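Local coordinates for protein MJ1225 (Methanocaldococcus jannaschii, PDB 3KH5), which probably acts as an archaeal counterpart of the gamma subunit of AMP-activated protein kinase, binding AMP and ADP through its CBS repeats, at residues 246-251 and 255-260; 181-186 and 267-272; 68-73 and 79-84; 55-60 and 198-203. One frame throughout, in Å; residues are numbered along the deposited sequence.

Contact 1 of 4, residues 246-251 and 255-260. With AMP (adenosine monophosphate), chain C.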
# COMPACT_ATOMS: atom_id res chain seq x y z
N ALA A 246 5.88 5.80 -16.04
CA ALA A 246 6.34 4.50 -15.52
C ALA A 246 7.74 4.58 -14.93
O ALA A 246 8.01 4.00 -13.87
CB ALA A 246 6.27 3.44 -16.61
N GLU A 247 8.64 5.29 -15.61
CA GLU A 247 10.01 5.45 -15.14
C GLU A 247 10.10 6.24 -13.83
O GLU A 247 10.85 5.88 -12.93
CB GLU A 247 10.87 6.11 -16.22
CG GLU A 247 12.34 6.26 -15.85
CD GLU A 247 13.16 6.86 -16.98
OE1 GLU A 247 14.28 6.36 -17.22
OE2 GLU A 247 12.69 7.81 -17.63
N ILE A 248 9.32 7.32 -13.74
CA ILE A 248 9.23 8.11 -12.51
C ILE A 248 8.81 7.25 -11.31
O ILE A 248 9.42 7.33 -10.25
CB ILE A 248 8.31 9.35 -12.68
CG1 ILE A 248 9.04 10.43 -13.49
CG2 ILE A 248 7.91 9.93 -11.32
CD1 ILE A 248 8.10 11.33 -14.27
N MET A 249 7.78 6.41 -11.50
CA MET A 249 7.28 5.53 -10.42
C MET A 249 8.36 4.58 -9.91
O MET A 249 8.62 4.49 -8.71
CB MET A 249 6.09 4.71 -10.92
CG MET A 249 4.85 5.52 -11.28
SD MET A 249 3.61 4.51 -12.11
CE MET A 249 2.22 5.64 -12.15
N VAL A 250 8.98 3.90 -10.86
CA VAL A 250 9.90 2.81 -10.60
C VAL A 250 11.25 3.29 -10.03
O VAL A 250 11.88 2.58 -9.24
CB VAL A 250 10.02 1.97 -11.90
CG1 VAL A 250 11.51 1.50 -12.21
CG2 VAL A 250 9.04 0.80 -11.91
N THR A 251 11.69 4.49 -10.40
CA THR A 251 12.94 5.05 -9.87
C THR A 251 12.74 5.81 -8.56
O THR A 251 13.71 6.24 -7.93
CB THR A 251 13.63 5.99 -10.88
OG1 THR A 251 12.76 7.09 -11.18
CG2 THR A 251 13.98 5.24 -12.16
N GLY A 255 3.81 4.79 -6.26
CA GLY A 255 2.85 3.96 -6.98
C GLY A 255 1.74 4.71 -7.68
O GLY A 255 1.03 4.14 -8.49
N ALA A 256 1.59 6.00 -7.36
CA ALA A 256 0.47 6.79 -7.85
C ALA A 256 0.82 8.27 -8.06
O ALA A 256 1.41 8.90 -7.18
CB ALA A 256 -0.72 6.66 -6.91
N LEU A 257 0.44 8.80 -9.22
CA LEU A 257 0.52 10.23 -9.48
C LEU A 257 -0.88 10.79 -9.77
O LEU A 257 -1.59 10.27 -10.64
CB LEU A 257 1.46 10.55 -10.66
CG LEU A 257 2.98 10.33 -10.56
CD1 LEU A 257 3.35 8.86 -10.38
CD2 LEU A 257 3.67 10.89 -11.80
N PRO A 258 -1.30 11.83 -9.03
CA PRO A 258 -2.50 12.58 -9.37
C PRO A 258 -2.29 13.25 -10.73
O PRO A 258 -1.19 13.73 -11.01
CB PRO A 258 -2.59 13.64 -8.27
CG PRO A 258 -1.85 13.04 -7.12
CD PRO A 258 -0.72 12.30 -7.75
N VAL A 259 -3.31 13.23 -11.58
CA VAL A 259 -3.25 13.88 -12.89
C VAL A 259 -3.92 15.25 -12.75
O VAL A 259 -5.08 15.34 -12.33
CB VAL A 259 -3.91 13.04 -14.01
CG1 VAL A 259 -3.64 13.64 -15.38
CG2 VAL A 259 -3.42 11.59 -13.95
N VAL A 260 -3.17 16.30 -13.08
CA VAL A 260 -3.65 17.66 -12.88
C VAL A 260 -3.58 18.56 -14.10
O VAL A 260 -2.85 18.31 -15.07
CB VAL A 260 -2.94 18.39 -11.69
CG1 VAL A 260 -3.15 17.64 -10.38
CG2 VAL A 260 -1.45 18.59 -11.98
P AMP C . 3.70 5.00 -0.58
O1P AMP C . 4.67 3.91 -0.31
O2P AMP C . 2.27 4.69 0.09
O3P AMP C . 3.39 5.18 -2.16
O5' AMP C . 4.16 6.43 -0.01
C5' AMP C . 5.45 6.68 0.59
C4' AMP C . 5.66 8.18 0.76
O4' AMP C . 5.62 8.73 -0.59
C3' AMP C . 4.45 8.75 1.52
O3' AMP C . 4.86 9.77 2.45
C2' AMP C . 3.59 9.36 0.42
O2' AMP C . 2.87 10.49 0.91
C1' AMP C . 4.64 9.78 -0.62
N9 AMP C . 4.08 9.86 -2.00
C8 AMP C . 3.36 8.93 -2.63
N7 AMP C . 3.04 9.36 -3.85
C5 AMP C . 3.55 10.58 -3.99
C6 AMP C . 3.54 11.50 -5.02
N6 AMP C . 2.91 11.23 -6.16
N1 AMP C . 4.17 12.68 -4.84
C2 AMP C . 4.80 12.96 -3.71
N3 AMP C . 4.83 12.09 -2.70
C4 AMP C . 4.21 10.90 -2.82
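In the fourth CBS repeat, where helix 242-252 leads back into strand 256-260 beside a bound AMP, M249 and L257 close the angle between helix and strand. M249 runs out extended (chi2 170°) and crosses L257 at a slant, touching it at two points: M249 CG lies 3.8 Å from L257 CD1, and M249 CE reaches the same methyl. That terminal CE also comes to 4.1 Å from G255 O, right where the chain enters the strand. I248 adds a looser touch one residue earlier, its CG2 4.4 Å from the other L257 branch, CD2. L257 is steered there by its first torsion, which sets CG beside the backbone N (chi1 -68°). Between G255 and L257, A256 sends its side chain away from the helix and offers its carbonyl to the nucleotide: AMP N6 donates to A256 O over 3.0 Å in a fairly straight bond (158° at the hydrogen). No hydrogen bond joins helix to strand here, so the junction rests on van der Waals packing, mostly of apolar side chains. The adenine amino group, by contrast, is recognised by a backbone carbonyl, a contact that probably depends more on the path of the strand than on the side chain there.

Contact 2 of 4, residues 181-186 and 267-272. With ADP (adenosine-5'-diphosphate), chain E; AMP (adenosine monophosphate), chain C.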
# COMPACT_ATOMS: atom_id res chain seq x y z
N ARG A 181 -3.56 5.40 -1.64
CA ARG A 181 -3.22 6.81 -1.85
C ARG A 181 -4.42 7.66 -2.28
O ARG A 181 -5.12 7.35 -3.26
CB ARG A 181 -2.03 6.99 -2.82
CG ARG A 181 -1.46 5.68 -3.39
CD ARG A 181 -0.13 5.11 -2.85
NE ARG A 181 -0.01 3.94 -3.71
CZ ARG A 181 0.98 3.04 -3.80
NH1 ARG A 181 2.13 3.11 -3.05
NH2 ARG A 181 0.82 2.04 -4.70
N LEU A 182 -4.65 8.73 -1.53
CA LEU A 182 -5.71 9.68 -1.81
C LEU A 182 -5.12 11.05 -2.09
O LEU A 182 -4.33 11.56 -1.28
CB LEU A 182 -6.71 9.75 -0.64
CG LEU A 182 -7.40 8.46 -0.18
CD1 LEU A 182 -8.29 8.74 1.02
CD2 LEU A 182 -8.21 7.80 -1.30
N PRO A 183 -5.46 11.64 -3.24
CA PRO A 183 -5.12 13.05 -3.43
C PRO A 183 -5.89 13.91 -2.43
O PRO A 183 -7.05 13.58 -2.11
CB PRO A 183 -5.60 13.34 -4.86
CG PRO A 183 -5.71 12.00 -5.52
CD PRO A 183 -6.09 11.05 -4.43
N VAL A 184 -5.26 14.95 -1.91
CA VAL A 184 -5.95 15.88 -1.02
C VAL A 184 -6.34 17.10 -1.86
O VAL A 184 -5.50 17.69 -2.53
CB VAL A 184 -5.11 16.26 0.22
CG1 VAL A 184 -5.95 17.03 1.23
CG2 VAL A 184 -4.51 15.02 0.88
N VAL A 185 -7.63 17.43 -1.84
CA VAL A 185 -8.19 18.43 -2.74
C VAL A 185 -8.95 19.47 -1.92
O VAL A 185 -9.66 19.12 -0.97
CB VAL A 185 -9.13 17.76 -3.79
CG1 VAL A 185 -9.89 18.80 -4.61
CG2 VAL A 185 -8.34 16.85 -4.71
N SER A 186 -8.78 20.74 -2.27
CA SER A 186 -9.46 21.84 -1.60
C SER A 186 -9.96 22.82 -2.66
O SER A 186 -9.16 23.34 -3.44
CB SER A 186 -8.48 22.55 -0.65
OG SER A 186 -9.14 23.54 0.12
N LYS A 267 -7.69 15.87 -12.89
CA LYS A 267 -8.28 15.22 -14.06
C LYS A 267 -8.37 13.71 -13.90
O LYS A 267 -9.03 13.03 -14.70
CB LYS A 267 -7.47 15.55 -15.32
CG LYS A 267 -7.16 17.03 -15.53
CD LYS A 267 -8.41 17.92 -15.56
CE LYS A 267 -9.42 17.52 -16.65
NZ LYS A 267 -8.78 17.32 -18.00
N GLY A 268 -7.71 13.18 -12.87
CA GLY A 268 -7.64 11.74 -12.68
C GLY A 268 -6.47 11.35 -11.80
O GLY A 268 -5.90 12.18 -11.10
N ILE A 269 -6.14 10.06 -11.83
CA ILE A 269 -5.01 9.52 -11.09
C ILE A 269 -4.53 8.36 -11.94
O ILE A 269 -5.32 7.73 -12.65
CB ILE A 269 -5.42 9.09 -9.64
CG1 ILE A 269 -4.20 8.69 -8.80
CG2 ILE A 269 -6.50 8.00 -9.67
CD1 ILE A 269 -4.49 8.54 -7.30
N ILE A 270 -3.23 8.09 -11.91
CA ILE A 270 -2.68 6.94 -12.61
C ILE A 270 -1.74 6.20 -11.67
O ILE A 270 -0.96 6.82 -10.94
CB ILE A 270 -1.98 7.36 -13.94
CG1 ILE A 270 -1.41 6.14 -14.67
CG2 ILE A 270 -0.92 8.45 -13.69
CD1 ILE A 270 -1.21 6.34 -16.17
N THR A 271 -1.83 4.88 -11.67
CA THR A 271 -1.03 4.08 -10.76
C THR A 271 -0.29 3.01 -11.52
O THR A 271 -0.51 2.81 -12.72
CB THR A 271 -1.89 3.41 -9.66
OG1 THR A 271 -2.68 2.36 -10.23
CG2 THR A 271 -2.81 4.42 -8.96
N GLU A 272 0.58 2.30 -10.81
CA GLU A 272 1.32 1.19 -11.37
C GLU A 272 0.43 0.12 -11.99
O GLU A 272 0.80 -0.47 -13.00
CB GLU A 272 2.21 0.55 -10.30
CG GLU A 272 3.39 1.42 -9.92
CD GLU A 272 4.21 0.85 -8.79
OE1 GLU A 272 3.62 0.38 -7.78
OE2 GLU A 272 5.45 0.87 -8.89
PB ADP E . -3.37 2.37 -4.85
O1B ADP E . -1.89 2.30 -4.98
O2B ADP E . -3.88 3.86 -4.36
O3B ADP E . -3.98 1.34 -3.77
PA ADP E . -4.19 0.70 -7.05
O1A ADP E . -3.06 0.37 -7.95
O2A ADP E . -4.52 -0.43 -5.96
O3A ADP E . -4.04 2.12 -6.28
O5' ADP E . -5.49 1.07 -7.88
C5' ADP E . -6.26 0.11 -8.64
C4' ADP E . -7.16 0.95 -9.59
O4' ADP E . -7.88 1.93 -8.78
C3' ADP E . -6.35 1.73 -10.63
O3' ADP E . -7.08 1.80 -11.86
C2' ADP E . -6.21 3.13 -10.01
O2' ADP E . -6.10 4.15 -11.02
C1' ADP E . -7.51 3.27 -9.21
N9 ADP E . -7.31 4.20 -8.04
C8 ADP E . -6.27 4.24 -7.21
N7 ADP E . -6.45 5.21 -6.30
C5 ADP E . -7.61 5.80 -6.56
C6 ADP E . -8.31 6.85 -5.97
N6 ADP E . -7.83 7.49 -4.91
N1 ADP E . -9.50 7.20 -6.50
C2 ADP E . -9.99 6.57 -7.56
N3 ADP E . -9.35 5.56 -8.14
C4 ADP E . -8.16 5.16 -7.67
P AMP C . 3.70 5.00 -0.58
O1P AMP C . 4.67 3.91 -0.31
O2P AMP C . 2.27 4.69 0.09
O3P AMP C . 3.39 5.18 -2.16
O5' AMP C . 4.16 6.43 -0.01
C5' AMP C . 5.45 6.68 0.59
C4' AMP C . 5.66 8.18 0.76
O4' AMP C . 5.62 8.73 -0.59
C3' AMP C . 4.45 8.75 1.52
O3' AMP C . 4.86 9.77 2.45
C2' AMP C . 3.59 9.36 0.42
O2' AMP C . 2.87 10.49 0.91
C1' AMP C . 4.64 9.78 -0.62
N9 AMP C . 4.08 9.86 -2.00
C8 AMP C . 3.36 8.93 -2.63
N7 AMP C . 3.04 9.36 -3.85
C5 AMP C . 3.55 10.58 -3.99
C6 AMP C . 3.54 11.50 -5.02
N6 AMP C . 2.91 11.23 -6.16
N1 AMP C . 4.17 12.68 -4.84
C2 AMP C . 4.80 12.96 -3.71
N3 AMP C . 4.83 12.09 -2.70
C4 AMP C . 4.21 10.90 -2.82
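Between the third and fourth CBS repeats, whose strands face each other across a nucleotide site, P183 and I269 meet at about a right angle, with P183 CG 4.1 Å from I269 CD1. ADP fills the cleft beside them. Its adenine rests on I269, CG2 lying 3.8 Å from ADP C4, while ADP N6 donates to R181 O over 3.2 Å. At the phosphate end T271 OG1 bonds ADP O1A at 3.1 Å. R181 bends at chi2 (-104°) and slips its guanidinium between two nucleotides. R181 NE, at 2.8 Å, and R181 NH2, at 2.7 Å, both donate to ADP O1B, a two-pronged grip with bent bonds, and R181 NH1 reaches AMP O3P at 2.6 Å. Replacing this residue by a leucine would probably leave the ADP beta-phosphate and the AMP phosphate without the cation they share. The carboxylate of E272 is near but not paired with it, OE1 standing 4.5 Å from R181 NH2; E272 makes its salt bridge to R134 instead. Strand 181-186 pairs with strand 189-195 and is backed by helix 167-177 through L182, while strand 266-271 pairs with 256-260, whose A256 touches both R181 and T271.

Contact 3 of 4, residues 68-73 and 79-84. With AMP (adenosine monophosphate), chain F.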
# COMPACT_ATOMS: atom_id res chain seq x y z
N ASN A 68 -12.27 -3.22 15.64
CA ASN A 68 -12.98 -3.72 16.81
C ASN A 68 -12.12 -4.56 17.76
O ASN A 68 -12.55 -4.88 18.87
CB ASN A 68 -14.28 -4.43 16.41
CG ASN A 68 -15.50 -3.51 16.54
OD1 ASN A 68 -15.42 -2.29 16.33
ND2 ASN A 68 -16.64 -4.10 16.88
N LEU A 69 -10.90 -4.89 17.33
CA LEU A 69 -9.90 -5.46 18.25
C LEU A 69 -9.50 -4.43 19.31
O LEU A 69 -9.39 -4.76 20.49
CB LEU A 69 -8.67 -5.99 17.50
CG LEU A 69 -7.68 -6.83 18.32
CD1 LEU A 69 -8.34 -8.09 18.89
CD2 LEU A 69 -6.45 -7.22 17.48
N ILE A 70 -9.29 -3.18 18.88
CA ILE A 70 -9.03 -2.07 19.80
C ILE A 70 -10.29 -1.75 20.62
O ILE A 70 -10.29 -1.90 21.85
CB ILE A 70 -8.55 -0.79 19.05
CG1 ILE A 70 -7.20 -1.02 18.37
CG2 ILE A 70 -8.46 0.42 20.01
CD1 ILE A 70 -6.84 0.02 17.31
N ARG A 71 -11.37 -1.35 19.94
CA ARG A 71 -12.55 -0.75 20.60
C ARG A 71 -13.30 -1.69 21.56
O ARG A 71 -13.78 -1.25 22.61
CB ARG A 71 -13.52 -0.08 19.60
CG ARG A 71 -14.66 0.74 20.27
CD ARG A 71 -15.40 1.70 19.33
NE ARG A 71 -14.92 3.09 19.44
CZ ARG A 71 -15.27 4.08 18.62
NH1 ARG A 71 -16.09 3.87 17.60
NH2 ARG A 71 -14.78 5.30 18.81
N GLU A 72 -13.39 -2.96 21.20
CA GLU A 72 -14.18 -3.92 21.98
C GLU A 72 -13.38 -4.79 22.93
O GLU A 72 -13.62 -4.78 24.14
CB GLU A 72 -14.98 -4.83 21.04
CG GLU A 72 -16.17 -4.18 20.39
CD GLU A 72 -17.24 -3.82 21.39
OE1 GLU A 72 -17.68 -4.71 22.16
OE2 GLU A 72 -17.65 -2.64 21.41
N LYS A 73 -12.44 -5.55 22.38
CA LYS A 73 -11.67 -6.48 23.20
C LYS A 73 -10.81 -5.73 24.20
O LYS A 73 -10.77 -6.08 25.38
CB LYS A 73 -10.79 -7.37 22.33
CG LYS A 73 -10.09 -8.46 23.13
CD LYS A 73 -9.55 -9.54 22.23
CE LYS A 73 -8.91 -10.64 23.10
NZ LYS A 73 -8.59 -11.83 22.24
N LEU A 79 -2.34 0.52 22.76
CA LEU A 79 -1.08 -0.02 23.22
C LEU A 79 -1.20 -1.47 23.69
O LEU A 79 -0.29 -2.28 23.43
CB LEU A 79 -0.47 0.86 24.32
CG LEU A 79 0.74 1.71 23.93
CD1 LEU A 79 0.73 2.08 22.45
CD2 LEU A 79 0.79 2.96 24.81
N ALA A 80 -2.30 -1.80 24.35
CA ALA A 80 -2.55 -3.20 24.71
C ALA A 80 -2.89 -4.04 23.47
O ALA A 80 -2.41 -5.17 23.34
CB ALA A 80 -3.66 -3.30 25.75
N ALA A 81 -3.71 -3.47 22.59
CA ALA A 81 -4.19 -4.17 21.39
C ALA A 81 -3.05 -4.59 20.47
O ALA A 81 -3.12 -5.64 19.84
CB ALA A 81 -5.19 -3.30 20.64
N ILE A 82 -2.01 -3.76 20.40
CA ILE A 82 -0.87 -4.08 19.54
C ILE A 82 0.02 -5.19 20.09
O ILE A 82 0.96 -5.62 19.41
CB ILE A 82 -0.02 -2.83 19.17
CG1 ILE A 82 0.49 -2.11 20.42
CG2 ILE A 82 -0.82 -1.90 18.25
CD1 ILE A 82 1.50 -1.00 20.14
N ASN A 83 -0.27 -5.67 21.30
CA ASN A 83 0.38 -6.87 21.82
C ASN A 83 -0.26 -8.17 21.32
O ASN A 83 0.30 -9.25 21.52
CB ASN A 83 0.49 -6.83 23.35
CG ASN A 83 1.64 -5.95 23.84
OD1 ASN A 83 2.48 -5.50 23.05
ND2 ASN A 83 1.69 -5.72 25.15
N GLU A 84 -1.41 -8.07 20.66
CA GLU A 84 -2.05 -9.21 20.00
C GLU A 84 -1.17 -9.76 18.88
O GLU A 84 -0.48 -8.99 18.21
CB GLU A 84 -3.42 -8.83 19.43
CG GLU A 84 -4.48 -8.48 20.47
CD GLU A 84 -5.15 -9.69 21.09
OE1 GLU A 84 -5.92 -9.51 22.05
OE2 GLU A 84 -4.92 -10.83 20.62
P AMP F . -13.66 -11.87 22.44
O1P AMP F . -14.38 -13.07 21.96
O2P AMP F . -12.15 -11.77 21.85
O3P AMP F . -13.49 -11.88 24.05
O5' AMP F . -14.41 -10.49 22.10
C5' AMP F . -13.67 -9.28 22.03
C4' AMP F . -14.45 -8.16 21.31
O4' AMP F . -13.58 -7.53 20.32
C3' AMP F . -15.70 -8.61 20.54
O3' AMP F . -16.66 -7.53 20.47
C2' AMP F . -15.15 -8.94 19.15
O2' AMP F . -16.14 -8.68 18.15
C1' AMP F . -13.98 -7.97 18.98
N9 AMP F . -12.80 -8.60 18.34
C8 AMP F . -12.01 -9.53 18.87
N7 AMP F . -11.05 -9.84 18.00
C5 AMP F . -11.22 -9.10 16.91
C6 AMP F . -10.55 -8.98 15.70
N6 AMP F . -9.48 -9.72 15.45
N1 AMP F . -11.00 -8.10 14.79
C2 AMP F . -12.07 -7.35 15.03
N3 AMP F . -12.73 -7.44 16.17
C4 AMP F . -12.34 -8.30 17.13
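K73 leaves its helix with CG anti to the backbone N (chi1 -173°) and runs fully extended between AMP and E84. Its CB lies against the ribose, 3.4 Å from AMP O4', and CG passes C5' of the same sugar. At CD the chain comes between two oxygens, with AMP O2P 3.4 Å away on the phosphate and E84 OE1 only slightly farther. CE touches E84 OE1 at 3.4 Å, and NZ completes a long salt bridge to that oxygen, 3.5 Å from NZ to OE1. E84 OE1 also takes a hydrogen bond from H74 NE2, so two basic residues hold this end of the carboxylate. E84 crosses its partners at a slant, bent at chi2 (-81°), and its aliphatic part lies on L69: L69 CD2 is 3.8 Å from E84 CG. The other L69 branch, CD1, faces the base, 3.3 Å from AMP N7. Farther in, I70 CG1 packs on A81 CB at 3.8 Å, with F60 of helix 54-63 covering both. A type I turn from A81 to E84 brings the glutamate to the lysine. Two short successive helices thus pack through a small apolar seam with an ion pair beside it, and helix 68-73 forms one wall of a peripheral AMP site, where E88 also hydrogen-bonds the nucleotide.

Contact 4 of 4, residues 55-60 and 198-203. With ADP (adenosine-5'-diphosphate), chain D; AMP (adenosine monophosphate), chain C.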
# COMPACT_ATOMS: atom_id res chain seq x y z
N MET A 55 -2.23 -1.25 4.83
CA MET A 55 -3.68 -1.11 4.72
C MET A 55 -4.42 -1.88 5.80
O MET A 55 -5.44 -1.41 6.31
CB MET A 55 -4.16 -1.55 3.34
CG MET A 55 -4.15 -0.42 2.35
SD MET A 55 -5.54 0.68 2.67
CE MET A 55 -4.60 2.21 2.88
N ASP A 56 -3.91 -3.05 6.16
CA ASP A 56 -4.47 -3.80 7.28
C ASP A 56 -4.32 -3.04 8.59
O ASP A 56 -5.18 -3.12 9.47
CB ASP A 56 -3.78 -5.15 7.40
CG ASP A 56 -4.03 -6.04 6.21
OD1 ASP A 56 -5.22 -6.28 5.90
OD2 ASP A 56 -3.05 -6.52 5.61
N ILE A 57 -3.20 -2.33 8.72
CA ILE A 57 -2.94 -1.51 9.90
C ILE A 57 -3.89 -0.31 9.93
O ILE A 57 -4.41 0.04 10.99
CB ILE A 57 -1.47 -1.01 9.96
CG1 ILE A 57 -0.47 -2.18 9.99
CG2 ILE A 57 -1.26 -0.04 11.16
CD1 ILE A 57 -0.55 -3.08 11.23
N VAL A 58 -4.11 0.30 8.77
CA VAL A 58 -5.08 1.41 8.63
C VAL A 58 -6.51 0.97 8.98
O VAL A 58 -7.28 1.72 9.58
CB VAL A 58 -5.00 2.06 7.23
CG1 VAL A 58 -6.14 3.06 7.00
CG2 VAL A 58 -3.66 2.77 7.06
N ASP A 59 -6.85 -0.26 8.59
CA ASP A 59 -8.11 -0.92 8.96
C ASP A 59 -8.22 -1.04 10.50
O ASP A 59 -9.18 -0.56 11.11
CB ASP A 59 -8.11 -2.29 8.27
CG ASP A 59 -9.42 -3.05 8.41
OD1 ASP A 59 -10.13 -2.89 9.42
OD2 ASP A 59 -9.72 -3.85 7.50
N PHE A 60 -7.22 -1.70 11.08
CA PHE A 60 -7.05 -1.86 12.53
C PHE A 60 -7.17 -0.55 13.32
O PHE A 60 -7.78 -0.51 14.38
CB PHE A 60 -5.69 -2.52 12.76
CG PHE A 60 -5.27 -2.62 14.19
CD1 PHE A 60 -5.94 -3.47 15.07
CD2 PHE A 60 -4.17 -1.91 14.66
CE1 PHE A 60 -5.53 -3.58 16.40
CE2 PHE A 60 -3.75 -2.02 15.98
CZ PHE A 60 -4.43 -2.85 16.85
N ASP A 198 1.90 7.09 5.45
CA ASP A 198 1.86 8.27 6.32
C ASP A 198 1.22 7.95 7.67
O ASP A 198 1.64 8.47 8.70
CB ASP A 198 1.08 9.40 5.64
CG ASP A 198 1.78 9.93 4.41
OD1 ASP A 198 3.00 10.18 4.48
OD2 ASP A 198 1.11 10.10 3.36
N PHE A 199 0.20 7.09 7.64
CA PHE A 199 -0.49 6.69 8.86
C PHE A 199 0.41 5.81 9.76
O PHE A 199 0.40 5.97 10.99
CB PHE A 199 -1.88 6.06 8.56
CG PHE A 199 -2.89 7.03 7.93
CD1 PHE A 199 -2.58 8.38 7.74
CD2 PHE A 199 -4.16 6.58 7.55
CE1 PHE A 199 -3.51 9.26 7.17
CE2 PHE A 199 -5.09 7.46 6.98
CZ PHE A 199 -4.76 8.80 6.79
N ILE A 200 1.22 4.93 9.15
CA ILE A 200 2.22 4.12 9.90
C ILE A 200 3.32 4.99 10.49
O ILE A 200 3.75 4.78 11.64
CB ILE A 200 2.97 3.06 9.03
CG1 ILE A 200 2.03 2.31 8.05
CG2 ILE A 200 3.72 2.05 9.93
CD1 ILE A 200 0.97 1.47 8.75
N LYS A 201 3.80 5.94 9.69
CA LYS A 201 4.87 6.85 10.10
C LYS A 201 4.43 7.70 11.28
O LYS A 201 5.23 7.98 12.18
CB LYS A 201 5.29 7.75 8.94
CG LYS A 201 6.09 7.06 7.85
CD LYS A 201 6.33 8.03 6.70
CE LYS A 201 7.45 7.55 5.78
NZ LYS A 201 7.63 8.47 4.62
N LEU A 202 3.17 8.12 11.27
CA LEU A 202 2.59 8.86 12.38
C LEU A 202 2.66 8.05 13.67
O LEU A 202 3.00 8.58 14.72
CB LEU A 202 1.15 9.29 12.08
CG LEU A 202 0.48 10.21 13.12
CD1 LEU A 202 1.26 11.51 13.32
CD2 LEU A 202 -0.94 10.51 12.72
N LEU A 203 2.36 6.75 13.58
CA LEU A 203 2.39 5.85 14.73
C LEU A 203 3.76 5.73 15.36
O LEU A 203 3.89 5.69 16.59
CB LEU A 203 1.88 4.46 14.34
CG LEU A 203 0.36 4.29 14.27
CD1 LEU A 203 0.03 2.84 13.96
CD2 LEU A 203 -0.33 4.73 15.56
PB ADP D . -2.10 -3.95 -2.68
O1B ADP D . -3.14 -3.38 -3.58
O2B ADP D . -0.80 -2.98 -2.58
O3B ADP D . -1.53 -5.39 -3.16
PA ADP D . -2.57 -2.97 -0.27
O1A ADP D . -3.69 -2.01 -0.12
O2A ADP D . -1.56 -3.10 1.01
O3A ADP D . -2.62 -4.24 -1.21
O5' ADP D . -3.48 -3.99 0.66
C5' ADP D . -4.93 -4.13 0.58
C4' ADP D . -5.43 -5.46 1.22
O4' ADP D . -5.07 -6.55 0.31
C3' ADP D . -4.84 -5.80 2.60
O3' ADP D . -5.87 -6.36 3.42
C2' ADP D . -3.76 -6.84 2.27
O2' ADP D . -3.53 -7.75 3.36
C1' ADP D . -4.39 -7.57 1.09
N9 ADP D . -3.35 -8.22 0.24
C8 ADP D . -2.24 -7.70 -0.27
N7 ADP D . -1.59 -8.64 -0.98
C5 ADP D . -2.30 -9.76 -0.91
C6 ADP D . -2.16 -11.04 -1.42
N6 ADP D . -1.11 -11.36 -2.17
N1 ADP D . -3.10 -11.95 -1.15
C2 ADP D . -4.16 -11.66 -0.40
N3 ADP D . -4.33 -10.44 0.10
C4 ADP D . -3.42 -9.49 -0.14
P AMP C . 3.70 5.00 -0.58
O1P AMP C . 4.67 3.91 -0.31
O2P AMP C . 2.27 4.69 0.09
O3P AMP C . 3.39 5.18 -2.16
O5' AMP C . 4.16 6.43 -0.01
C5' AMP C . 5.45 6.68 0.59
C4' AMP C . 5.66 8.18 0.76
O4' AMP C . 5.62 8.73 -0.59
C3' AMP C . 4.45 8.75 1.52
O3' AMP C . 4.86 9.77 2.45
C2' AMP C . 3.59 9.36 0.42
O2' AMP C . 2.87 10.49 0.91
C1' AMP C . 4.64 9.78 -0.62
N9 AMP C . 4.08 9.86 -2.00
C8 AMP C . 3.36 8.93 -2.63
N7 AMP C . 3.04 9.36 -3.85
C5 AMP C . 3.55 10.58 -3.99
C6 AMP C . 3.54 11.50 -5.02
N6 AMP C . 2.91 11.23 -6.16
N1 AMP C . 4.17 12.68 -4.84
C2 AMP C . 4.80 12.96 -3.71
N3 AMP C . 4.83 12.09 -2.70
C4 AMP C . 4.21 10.90 -2.82
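D56 OD1 is gripped twice: it accepts a hydrogen bond from ADP O3' at 2.6 Å and pairs with K66 in a salt bridge. Its partner oxygen takes the other hydroxyl, ADP O2' lying 2.6 Å from D56 OD2, and also accepts a hydrogen bond from T53 N, which helps fix the rotation of the carboxylate. With an alanine in place of D56, both ribose hydroxyls would probably lose their acceptors and K66 its mate. On the second helix D198 holds the AMP ribose in a like way: O3' sits 2.8 Å from D198 OD1 and O2' is 3.0 Å from D198 OD2, which also accepts from the backbone N of T195. Away from the two aspartates the helices meet through apolar side chains. I57 and I200 cross at about a right angle, I57 CG2 touching I200 CD1 at 3.6 Å; the I200 chain turns at chi2 (-64°), which brings its end toward the partner helix. L203 CD1 approaches the same I57 methyl at 4.2 Å. One residue along, V58 meets F199 obliquely, its CG2 3.9 Å from F199 CD2. The short axes pass 9.8 Å apart at 66°. Helix 54-63 of the first CBS repeat and helix 196-203 of the third are thereby joined, each carrying near its start the ribose-binding aspartate characteristic of adenine-nucleotide sites in CBS proteins, gamma-AMPK among them.

Overall arrangement
Contacts 1 and 2 share one two-stranded sheet, where V259 pairs with K267 and G268, and both reach the same AMP. Contact 4 meets that AMP from its ribose side without touching either, so three of the four surround one nucleotide. Contact 3 is joined instead to contact 4: F60, at the end of 55-60, packs against L69, I70, A81 and I82. All four are largely buried, but contact 4 lies nearest the middle of the chain, its centre about 10 Å from the chain's centre, against about 22 Å for contact 3. Contacts 1 and 4 are apolar across their segments, contact 2 adds a phosphate-binding arginine, and peripheral contact 3 alone has a salt bridge between its segments.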